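Local atomic coordinates of mitochondrial association factor 1 (Toxoplasma gondii, PDB entry 6BXS), a protein that adopts a macro-domain fold, akin to domains that bind ADP-ribose, and belongs to a parasite family implicated in drawing host mitochondria to the intracellular parasite. Residues L11-L16 with E270-Y275; A50-L55 with M167-A172; L108-S113 with F120-A125. All coordinates share one frame; numbering follows the deposited sequence.

Contact 1 of 3, residues L11-L16 with E270-Y275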
loop_
_atom_site.group_PDB
_atom_site.type_symbol
_atom_site.label_atom_id
_atom_site.label_comp_id
_atom_site.label_asym_id
_atom_site.label_seq_id
_atom_site.Cartn_x
_atom_site.Cartn_y
_atom_site.Cartn_z
ATOM N N LEU A 11 14.155 -13.118 5.086
ATOM C CA LEU A 11 15.077 -13.636 4.081
ATOM C C LEU A 11 15.824 -12.499 3.394
ATOM O O LEU A 11 15.239 -11.464 3.078
ATOM C CB LEU A 11 14.322 -14.471 3.044
ATOM C CG LEU A 11 13.614 -15.718 3.578
ATOM C CD1 LEU A 11 12.756 -16.350 2.494
ATOM C CD2 LEU A 11 14.616 -16.726 4.116
ATOM N N ARG A 12 17.118 -12.702 3.162
ATOM C CA ARG A 12 17.957 -11.691 2.531
ATOM C C ARG A 12 17.978 -11.872 1.020
ATOM O O ARG A 12 18.048 -12.995 0.524
ATOM C CB ARG A 12 19.379 -11.751 3.083
ATOM C CG ARG A 12 20.315 -10.712 2.491
ATOM C CD ARG A 12 21.469 -10.424 3.434
ATOM N NE ARG A 12 21.008 -9.745 4.643
ATOM C CZ ARG A 12 21.652 -9.749 5.805
ATOM N NH1 ARG A 12 22.798 -10.404 5.940
ATOM N NH2 ARG A 12 21.144 -9.098 6.843
ATOM N N PHE A 13 17.920 -10.757 0.297
ATOM C CA PHE A 13 17.841 -10.779 -1.158
ATOM C C PHE A 13 18.950 -9.950 -1.783
ATOM O O PHE A 13 18.980 -8.728 -1.644
ATOM C CB PHE A 13 16.477 -10.263 -1.617
ATOM C CG PHE A 13 15.346 -11.188 -1.290
ATOM C CD1 PHE A 13 14.732 -11.143 -0.050
ATOM C CD2 PHE A 13 14.901 -12.111 -2.220
ATOM C CE1 PHE A 13 13.692 -11.999 0.253
ATOM C CE2 PHE A 13 13.862 -12.966 -1.922
ATOM C CZ PHE A 13 13.258 -12.912 -0.684
ATOM N N THR A 14 19.863 -10.623 -2.473
ATOM C CA THR A 14 20.964 -9.942 -3.134
ATOM C C THR A 14 20.461 -9.206 -4.373
ATOM O O THR A 14 21.098 -8.265 -4.844
ATOM C CB THR A 14 22.085 -10.923 -3.532
ATOM O OG1 THR A 14 23.218 -10.191 -4.013
ATOM C CG2 THR A 14 21.612 -11.882 -4.608
ATOM N N CYS A 15 19.319 -9.638 -4.901
ATOM C CA CYS A 15 18.702 -8.955 -6.033
ATOM C C CYS A 15 18.066 -7.637 -5.594
ATOM O O CYS A 15 17.670 -6.824 -6.430
ATOM C CB CYS A 15 17.653 -9.848 -6.704
ATOM S SG CYS A 15 16.151 -10.124 -5.732
ATOM N N LEU A 16 17.972 -7.438 -4.280
ATOM C CA LEU A 16 17.438 -6.201 -3.711
ATOM C C LEU A 16 18.503 -5.466 -2.900
ATOM O O LEU A 16 18.197 -4.818 -1.897
ATOM C CB LEU A 16 16.227 -6.495 -2.823
ATOM C CG LEU A 16 15.066 -7.260 -3.466
ATOM C CD1 LEU A 16 13.957 -7.485 -2.450
ATOM C CD2 LEU A 16 14.531 -6.526 -4.685
ATOM N N GLU A 270 12.046 -16.619 -6.838
ATOM C CA GLU A 270 12.361 -16.870 -8.237
ATOM C C GLU A 270 13.258 -15.771 -8.801
ATOM O O GLU A 270 14.168 -16.045 -9.581
ATOM C CB GLU A 270 11.075 -16.981 -9.059
ATOM C CG GLU A 270 11.299 -17.370 -10.514
ATOM C CD GLU A 270 10.043 -17.889 -11.192
ATOM O OE1 GLU A 270 9.221 -18.552 -10.522
ATOM O OE2 GLU A 270 9.874 -17.628 -12.403
ATOM N N SER A 271 12.999 -14.530 -8.398
ATOM C CA SER A 271 13.825 -13.402 -8.819
ATOM C C SER A 271 15.241 -13.539 -8.272
ATOM O O SER A 271 16.214 -13.248 -8.966
ATOM C CB SER A 271 13.208 -12.083 -8.359
ATOM O OG SER A 271 12.096 -11.732 -9.164
ATOM N N GLU A 272 15.344 -13.977 -7.021
ATOM C CA GLU A 272 16.634 -14.185 -6.374
ATOM C C GLU A 272 17.424 -15.267 -7.100
ATOM O O GLU A 272 18.616 -15.112 -7.363
ATOM C CB GLU A 272 16.435 -14.568 -4.903
ATOM C CG GLU A 272 17.714 -14.825 -4.113
ATOM C CD GLU A 272 18.459 -13.552 -3.756
ATOM O OE1 GLU A 272 18.163 -12.493 -4.350
ATOM O OE2 GLU A 272 19.339 -13.608 -2.870
ATOM N N ARG A 273 16.745 -16.365 -7.416
ATOM C CA ARG A 273 17.358 -17.479 -8.130
ATOM C C ARG A 273 17.844 -17.022 -9.502
ATOM O O ARG A 273 18.930 -17.392 -9.944
ATOM C CB ARG A 273 16.360 -18.630 -8.273
ATOM C CG ARG A 273 16.974 -19.966 -8.666
ATOM C CD ARG A 273 17.463 -20.749 -7.453
ATOM N NE ARG A 273 17.602 -22.174 -7.747
ATOM C CZ ARG A 273 16.600 -23.050 -7.717
ATOM N NH1 ARG A 273 15.370 -22.656 -7.407
ATOM N NH2 ARG A 273 16.825 -24.325 -8.000
ATOM N N LYS A 274 17.030 -16.206 -10.166
ATOM C CA LYS A 274 17.357 -15.708 -11.497
ATOM C C LYS A 274 18.541 -14.748 -11.451
ATOM O O LYS A 274 19.359 -14.712 -12.368
ATOM C CB LYS A 274 16.143 -15.012 -12.119
ATOM C CG LYS A 274 15.712 -15.596 -13.453
ATOM C CD LYS A 274 14.240 -15.333 -13.732
ATOM C CE LYS A 274 13.735 -16.202 -14.871
ATOM N NZ LYS A 274 12.280 -16.012 -15.116
ATOM N N TYR A 275 18.622 -13.972 -10.376
ATOM C CA TYR A 275 19.708 -13.018 -10.194
ATOM C C TYR A 275 21.017 -13.735 -9.876
ATOM O O TYR A 275 22.064 -13.409 -10.434
ATOM C CB TYR A 275 19.361 -12.029 -9.079
ATOM C CG TYR A 275 20.407 -10.960 -8.839
ATOM C CD1 TYR A 275 21.519 -11.216 -8.049
ATOM C CD2 TYR A 275 20.275 -9.694 -9.392
ATOM C CE1 TYR A 275 22.475 -10.244 -7.823
ATOM C CE2 TYR A 275 21.226 -8.714 -9.170
ATOM C CZ TYR A 275 22.323 -8.996 -8.384
ATOM O OH TYR A 275 23.274 -8.027 -8.157
#
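Thr-14 and Cys-15 form the short 3-10 turn that follows Phe-13, the last residue of edge strand 8-13, and Glu-272 and Tyr-275, one turn apart on the C-terminal helix 263-276, hold it. The case illustrates how one carboxylate can take up two consecutive peptide N-H groups. Glu-272 OE2 accepts from Thr-14 N at 3.1 Å in an almost straight bond (170° at the hydrogen), and Glu-272 OE1 accepts from Cys-15 N, also at 3.1 Å. Each oxygen uses its syn lone pair, the one on the side of its twin, so the two oxygens each take one of two successive amides. The side chain starts with CG anti to the backbone N and then bends at chi2 (75°), carrying CD round toward the turn. Its CB meanwhile rests 3.9 Å from Phe-13 CD2. Tyr-275 packs against the same two residues: Cys-15 CA sits over one face of its ring, a CH-pi contact 3.9 Å from the centroid, while Thr-14 CG2 meets Tyr-275 CD1 at 3.5 Å. Nearer the helix backbone, Cys-15 CB touches Tyr-275 CB at 3.6 Å. The hydroxyl of Ser-271 is hydrogen-bonded to Arg-235 and Glu-242 of helix 230-248. The two N-H groups of the turn would be expected to stabilise the negative charge of Glu-272, and the carboxylate in turn satisfies both amides.

Contact 2 of 3, residues A50-L55 with M167-A172; sequences AGTYGL and MLYTVA
Tyr-169 lays its ring against Gly-51, whose CA stands over one face in a CH-pi contact and comes within 3.3 Å of Tyr-169 CZ; with no side chain at Gly-51, ring and main chain can approach this closely. With CG anti to the backbone N (chi1 -178°), the ring runs out from the strand, and its hydroxyl accepts from Thr-52 N at 2.7 Å and from Thr-52 OG1 at 3.0 Å while hydrogen-bonding to Phe-56 O. One phenol oxygen thus serves three partners in the loop. Thr-170 contributes its carbonyl: Gly-51 N donates to Thr-170 O at 2.6 Å, extending the parallel pairing of Ala-50 with Thr-170. Val-171 divides its methyls, CG1 meeting Tyr-53 CD1 at 3.3 Å and CG2 meeting Leu-55 CD2 at 3.7 Å, both residues being part of the type I turn from Thr-52 to Leu-55. Ala-172 ends the walk, its O accepting from Tyr-53 OH at 3.1 Å. Two loops leaving the C-terminal ends of adjacent parallel strands are joined here, the edge where macro domains generally hold ADP-ribose. Strand 147-152 flanks strand 166-170 on its other side, and Asn-63 of helix 61-76 touches both Thr-52 and Tyr-169.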
loop_
_atom_site.group_PDB
_atom_site.type_symbol
_atom_site.label_atom_id
_atom_site.label_comp_id
_atom_site.label_asym_id
_atom_site.label_seq_id
_atom_site.Cartn_x
_atom_site.Cartn_y
_atom_site.Cartn_z
ATOM N N ALA A 50 -4.887 -2.246 -0.084
ATOM C CA ALA A 50 -5.222 -2.649 -1.445
ATOM C C ALA A 50 -6.490 -1.917 -1.868
ATOM O O ALA A 50 -7.602 -2.403 -1.658
ATOM C CB ALA A 50 -5.403 -4.153 -1.539
ATOM N N GLY A 51 -6.307 -0.746 -2.469
ATOM C CA GLY A 51 -7.397 0.177 -2.720
ATOM C C GLY A 51 -8.305 -0.194 -3.873
ATOM O O GLY A 51 -7.998 -1.079 -4.671
ATOM N N THR A 52 -9.430 0.507 -3.954
ATOM C CA THR A 52 -10.407 0.309 -5.016
ATOM C C THR A 52 -10.226 1.371 -6.095
ATOM O O THR A 52 -9.651 2.428 -5.848
ATOM C CB THR A 52 -11.844 0.381 -4.475
ATOM O OG1 THR A 52 -12.054 1.664 -3.880
ATOM C CG2 THR A 52 -12.086 -0.704 -3.430
ATOM N N TYR A 53 -10.732 1.087 -7.288
ATOM C CA TYR A 53 -10.635 2.017 -8.406
ATOM C C TYR A 53 -11.446 3.288 -8.153
ATOM O O TYR A 53 -11.195 4.323 -8.772
ATOM C CB TYR A 53 -11.097 1.327 -9.692
ATOM C CG TYR A 53 -10.314 0.064 -9.985
ATOM C CD1 TYR A 53 -8.950 0.121 -10.236
ATOM C CD2 TYR A 53 -10.932 -1.182 -9.999
ATOM C CE1 TYR A 53 -8.220 -1.022 -10.496
ATOM C CE2 TYR A 53 -10.207 -2.335 -10.260
ATOM C CZ TYR A 53 -8.851 -2.248 -10.506
ATOM O OH TYR A 53 -8.121 -3.385 -10.766
ATOM N N GLY A 54 -12.403 3.208 -7.233
ATOM C CA GLY A 54 -13.197 4.361 -6.845
ATOM C C GLY A 54 -12.579 5.161 -5.708
ATOM O O GLY A 54 -13.104 6.208 -5.330
ATOM N N LEU A 55 -11.479 4.654 -5.156
ATOM C CA LEU A 55 -10.662 5.382 -4.179
ATOM C C LEU A 55 -11.320 5.590 -2.810
ATOM O O LEU A 55 -10.984 6.544 -2.109
ATOM C CB LEU A 55 -10.260 6.751 -4.740
ATOM C CG LEU A 55 -9.645 6.797 -6.140
ATOM C CD1 LEU A 55 -9.259 8.230 -6.489
ATOM C CD2 LEU A 55 -8.442 5.875 -6.240
ATOM N N MET A 167 -0.715 5.308 7.196
ATOM C CA MET A 167 -1.205 4.282 6.289
ATOM C C MET A 167 -0.964 4.719 4.857
ATOM O O MET A 167 -0.803 5.908 4.580
ATOM C CB MET A 167 -2.697 4.006 6.511
ATOM C CG MET A 167 -3.616 5.184 6.201
ATOM S SD MET A 167 -5.362 4.723 6.139
ATOM C CE MET A 167 -5.445 3.828 4.588
ATOM N N LEU A 168 -0.925 3.748 3.954
ATOM C CA LEU A 168 -0.907 4.026 2.529
ATOM C C LEU A 168 -2.110 3.366 1.867
ATOM O O LEU A 168 -2.721 2.454 2.422
ATOM C CB LEU A 168 0.394 3.541 1.888
ATOM C CG LEU A 168 1.631 4.415 2.120
ATOM C CD1 LEU A 168 2.610 3.706 3.033
ATOM C CD2 LEU A 168 2.299 4.788 0.804
ATOM N N TYR A 169 -2.431 3.850 0.674
ATOM C CA TYR A 169 -3.570 3.379 -0.103
ATOM C C TYR A 169 -3.130 3.397 -1.559
ATOM O O TYR A 169 -2.654 4.420 -2.051
ATOM C CB TYR A 169 -4.796 4.270 0.137
ATOM C CG TYR A 169 -6.078 3.857 -0.571
ATOM C CD1 TYR A 169 -6.223 4.008 -1.946
ATOM C CD2 TYR A 169 -7.160 3.359 0.147
ATOM C CE1 TYR A 169 -7.398 3.651 -2.587
ATOM C CE2 TYR A 169 -8.341 3.000 -0.487
ATOM C CZ TYR A 169 -8.454 3.149 -1.853
ATOM O OH TYR A 169 -9.623 2.795 -2.490
ATOM N N THR A 170 -3.258 2.260 -2.235
ATOM C CA THR A 170 -2.806 2.147 -3.618
ATOM C C THR A 170 -3.777 1.312 -4.445
ATOM O O THR A 170 -4.500 0.464 -3.914
ATOM C CB THR A 170 -1.383 1.533 -3.704
ATOM O OG1 THR A 170 -0.834 1.777 -5.003
ATOM C CG2 THR A 170 -1.397 0.031 -3.423
ATOM N N VAL A 171 -3.782 1.564 -5.750
ATOM C CA VAL A 171 -4.711 0.921 -6.672
ATOM C C VAL A 171 -3.956 0.034 -7.654
ATOM O O VAL A 171 -3.198 0.522 -8.492
ATOM C CB VAL A 171 -5.536 1.963 -7.453
ATOM C CG1 VAL A 171 -6.493 1.284 -8.428
ATOM C CG2 VAL A 171 -6.307 2.858 -6.494
ATOM N N ALA A 172 -4.184 -1.270 -7.548
ATOM C CA ALA A 172 -3.477 -2.253 -8.359
ATOM C C ALA A 172 -4.196 -2.496 -9.683
ATOM O O ALA A 172 -5.411 -2.323 -9.770
ATOM C CB ALA A 172 -3.336 -3.555 -7.590
#

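Contact 3 of 3, residues L108-S113 with F120-A125; sequences LVEIDS and FARSFA
Ile-111 and Ser-123 pair at the heart of a beta hairpin whose two faces show how differently the same ladder can be packed. The strands run antiparallel, 158° between their directions. Ile-111 N donates to Ser-123 O at 3.1 Å and Ser-123 N returns a bond to Ile-111 O at 3.2 Å; Val-109 and Ala-125 exchange a second such pair. On the close-packed face, Val-109 CG2 lies 3.7 Å from Ala-125 CB, and Ser-113, just past the end of strand 109-111, shares a hydrogen bond of 2.8 Å between its OG and Ser-123 OG. Ser-123 OG has another partner in His-150, so this buried pair is tied into the next strand.

The looser part is the charged cluster of Glu-110, Asp-112 and Arg-122, all partly exposed. Arg-122, extended from CG to NE, brings its guanidinium edge to a single oxygen: Glu-110 OE2 lies 2.5 Å from Arg-122 NE and 2.6 Å from Arg-122 NH2. The two nitrogens grip that one oxygen side-on, and the carboxylate plane stands 80° from the guanidinium plane, unlike a flat two-oxygen pairing. Arg-122 NH1 makes a longer salt bridge to Asp-112 OD1 at 3.4 Å, and a water links the same two atoms, donating to Asp-112 OD1 and accepting from Arg-122 NH1. Alongside Glu-110 lies the buried ring of Phe-124, which Leu-108 CD2 also meets, 3.6 Å from Phe-124 CD2.

Helix 83-103 covers the close-packed face, where Leu-97 touches Ile-111, Ser-123 and Ala-125. On the other, Tyr-200 of helix 179-202 meets Phe-124 edge-to-face. Strand 147-152 lies next in the sheet, with Ala-121 and Arg-122 both facing Ile-151 in a classic beta bulge.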
loop_
_atom_site.group_PDB
_atom_site.type_symbol
_atom_site.label_atom_id
_atom_site.label_comp_id
_atom_site.label_asym_id
_atom_site.label_seq_id
_atom_site.Cartn_x
_atom_site.Cartn_y
_atom_site.Cartn_z
ATOM N N LEU A 108 5.424 14.604 -4.664
ATOM C CA LEU A 108 4.505 14.366 -3.559
ATOM C C LEU A 108 3.629 15.594 -3.326
ATOM O O LEU A 108 4.124 16.653 -2.940
ATOM C CB LEU A 108 5.278 14.017 -2.286
ATOM C CG LEU A 108 4.457 13.470 -1.115
ATOM C CD1 LEU A 108 3.936 12.077 -1.424
ATOM C CD2 LEU A 108 5.285 13.461 0.161
ATOM N N VAL A 109 2.330 15.450 -3.570
ATOM C CA VAL A 109 1.387 16.539 -3.339
ATOM C C VAL A 109 0.727 16.347 -1.982
ATOM O O VAL A 109 0.846 15.282 -1.373
ATOM C CB VAL A 109 0.325 16.628 -4.452
ATOM C CG1 VAL A 109 0.997 16.977 -5.772
ATOM C CG2 VAL A 109 -0.462 15.330 -4.574
ATOM N N GLU A 110 0.025 17.375 -1.512
ATOM C CA GLU A 110 -0.325 17.456 -0.101
ATOM C C GLU A 110 -1.502 18.388 0.183
ATOM O O GLU A 110 -1.657 19.425 -0.461
ATOM C CB GLU A 110 0.909 17.919 0.679
ATOM C CG GLU A 110 0.766 17.977 2.184
ATOM C CD GLU A 110 2.013 18.541 2.847
ATOM O OE1 GLU A 110 3.131 18.239 2.377
ATOM O OE2 GLU A 110 1.880 19.298 3.830
ATOM N N ILE A 111 -2.324 18.000 1.153
ATOM C CA ILE A 111 -3.368 18.867 1.693
ATOM C C ILE A 111 -3.534 18.595 3.184
ATOM O O ILE A 111 -3.332 17.470 3.645
ATOM C CB ILE A 111 -4.734 18.675 0.985
ATOM C CG1 ILE A 111 -5.143 17.199 0.957
ATOM C CG2 ILE A 111 -4.702 19.251 -0.427
ATOM C CD1 ILE A 111 -6.109 16.814 2.050
ATOM N N ASP A 112 -3.898 19.628 3.936
ATOM C CA ASP A 112 -4.078 19.496 5.377
ATOM C C ASP A 112 -5.489 19.016 5.698
ATOM O O ASP A 112 -6.359 19.807 6.067
ATOM C CB ASP A 112 -3.791 20.828 6.074
ATOM C CG ASP A 112 -3.855 20.722 7.585
ATOM O OD1 ASP A 112 -3.830 19.589 8.113
ATOM O OD2 ASP A 112 -3.921 21.777 8.246
ATOM N N SER A 113 -5.707 17.713 5.558
ATOM C CA SER A 113 -7.023 17.127 5.780
ATOM C C SER A 113 -7.481 17.271 7.232
ATOM O O SER A 113 -8.681 17.263 7.515
ATOM C CB SER A 113 -7.014 15.649 5.380
ATOM O OG SER A 113 -5.903 14.976 5.945
ATOM N N PHE A 120 -8.345 11.867 9.223
ATOM C CA PHE A 120 -7.025 12.122 8.658
ATOM C C PHE A 120 -6.441 13.443 9.141
ATOM O O PHE A 120 -7.085 14.485 9.044
ATOM C CB PHE A 120 -7.102 12.117 7.131
ATOM C CG PHE A 120 -7.726 10.876 6.564
ATOM C CD1 PHE A 120 -7.023 9.685 6.536
ATOM C CD2 PHE A 120 -9.015 10.900 6.056
ATOM C CE1 PHE A 120 -7.591 8.540 6.017
ATOM C CE2 PHE A 120 -9.589 9.757 5.533
ATOM C CZ PHE A 120 -8.876 8.576 5.514
ATOM N N ALA A 121 -5.217 13.388 9.659
ATOM C CA ALA A 121 -4.501 14.583 10.101
ATOM C C ALA A 121 -3.876 15.311 8.916
ATOM O O ALA A 121 -3.908 16.539 8.836
ATOM C CB ALA A 121 -3.431 14.214 11.111
ATOM N N ARG A 122 -3.289 14.538 8.009
ATOM C CA ARG A 122 -2.688 15.089 6.803
ATOM C C ARG A 122 -2.664 14.016 5.725
ATOM O O ARG A 122 -2.517 12.832 6.028
ATOM C CB ARG A 122 -1.281 15.606 7.087
ATOM C CG ARG A 122 -0.785 16.612 6.064
ATOM C CD ARG A 122 0.171 17.601 6.688
ATOM N NE ARG A 122 0.437 18.734 5.800
ATOM C CZ ARG A 122 0.018 19.984 5.996
ATOM N NH1 ARG A 122 -0.696 20.313 7.067
ATOM N NH2 ARG A 122 0.327 20.921 5.110
ATOM N N SER A 123 -2.816 14.433 4.471
ATOM C CA SER A 123 -2.956 13.494 3.363
ATOM C C SER A 123 -2.044 13.848 2.199
ATOM O O SER A 123 -1.933 15.012 1.812
ATOM C CB SER A 123 -4.409 13.450 2.890
ATOM O OG SER A 123 -5.269 13.074 3.950
ATOM N N PHE A 124 -1.406 12.823 1.643
ATOM C CA PHE A 124 -0.449 12.986 0.558
ATOM C C PHE A 124 -0.835 12.104 -0.618
ATOM O O PHE A 124 -1.604 11.157 -0.464
ATOM C CB PHE A 124 0.967 12.626 1.026
ATOM C CG PHE A 124 1.441 13.420 2.211
ATOM C CD1 PHE A 124 1.003 13.116 3.490
ATOM C CD2 PHE A 124 2.341 14.460 2.049
ATOM C CE1 PHE A 124 1.444 13.843 4.581
ATOM C CE2 PHE A 124 2.785 15.188 3.136
ATOM C CZ PHE A 124 2.339 14.879 4.402
ATOM N N ALA A 125 -0.292 12.413 -1.790
ATOM C CA ALA A 125 -0.465 11.563 -2.960
ATOM C C ALA A 125 0.760 11.641 -3.867
ATOM O O ALA A 125 1.528 12.601 -3.815
ATOM C CB ALA A 125 -1.715 11.945 -3.720
HETATM O O HOH W 1 -1.422 18.783 9.722
#

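Overall arrangement
All three contacts reach one mixed sheet, sampled at both margins and near its middle. Contact 1 lies at the outermost strand 8-13 and contact 3 at the other outermost strand, 109-111, on opposite sides of the chain's centre and about 35 Å apart between centres. Contact 2 lies between strands 45-50 and 166-170, its centre about 15 Å from that of contact 3 and about 27 Å from that of contact 1; its nearest atoms come to about 4 Å from contact 3 without touching. Contact 2 lies beside the strand ends where relatives with this fold bind ADP-ribose; whether this protein does so is not settled by the geometry. A sulfate, probably from the crystallisation liquor, sits by Arg-12 at contact 1, far from that site.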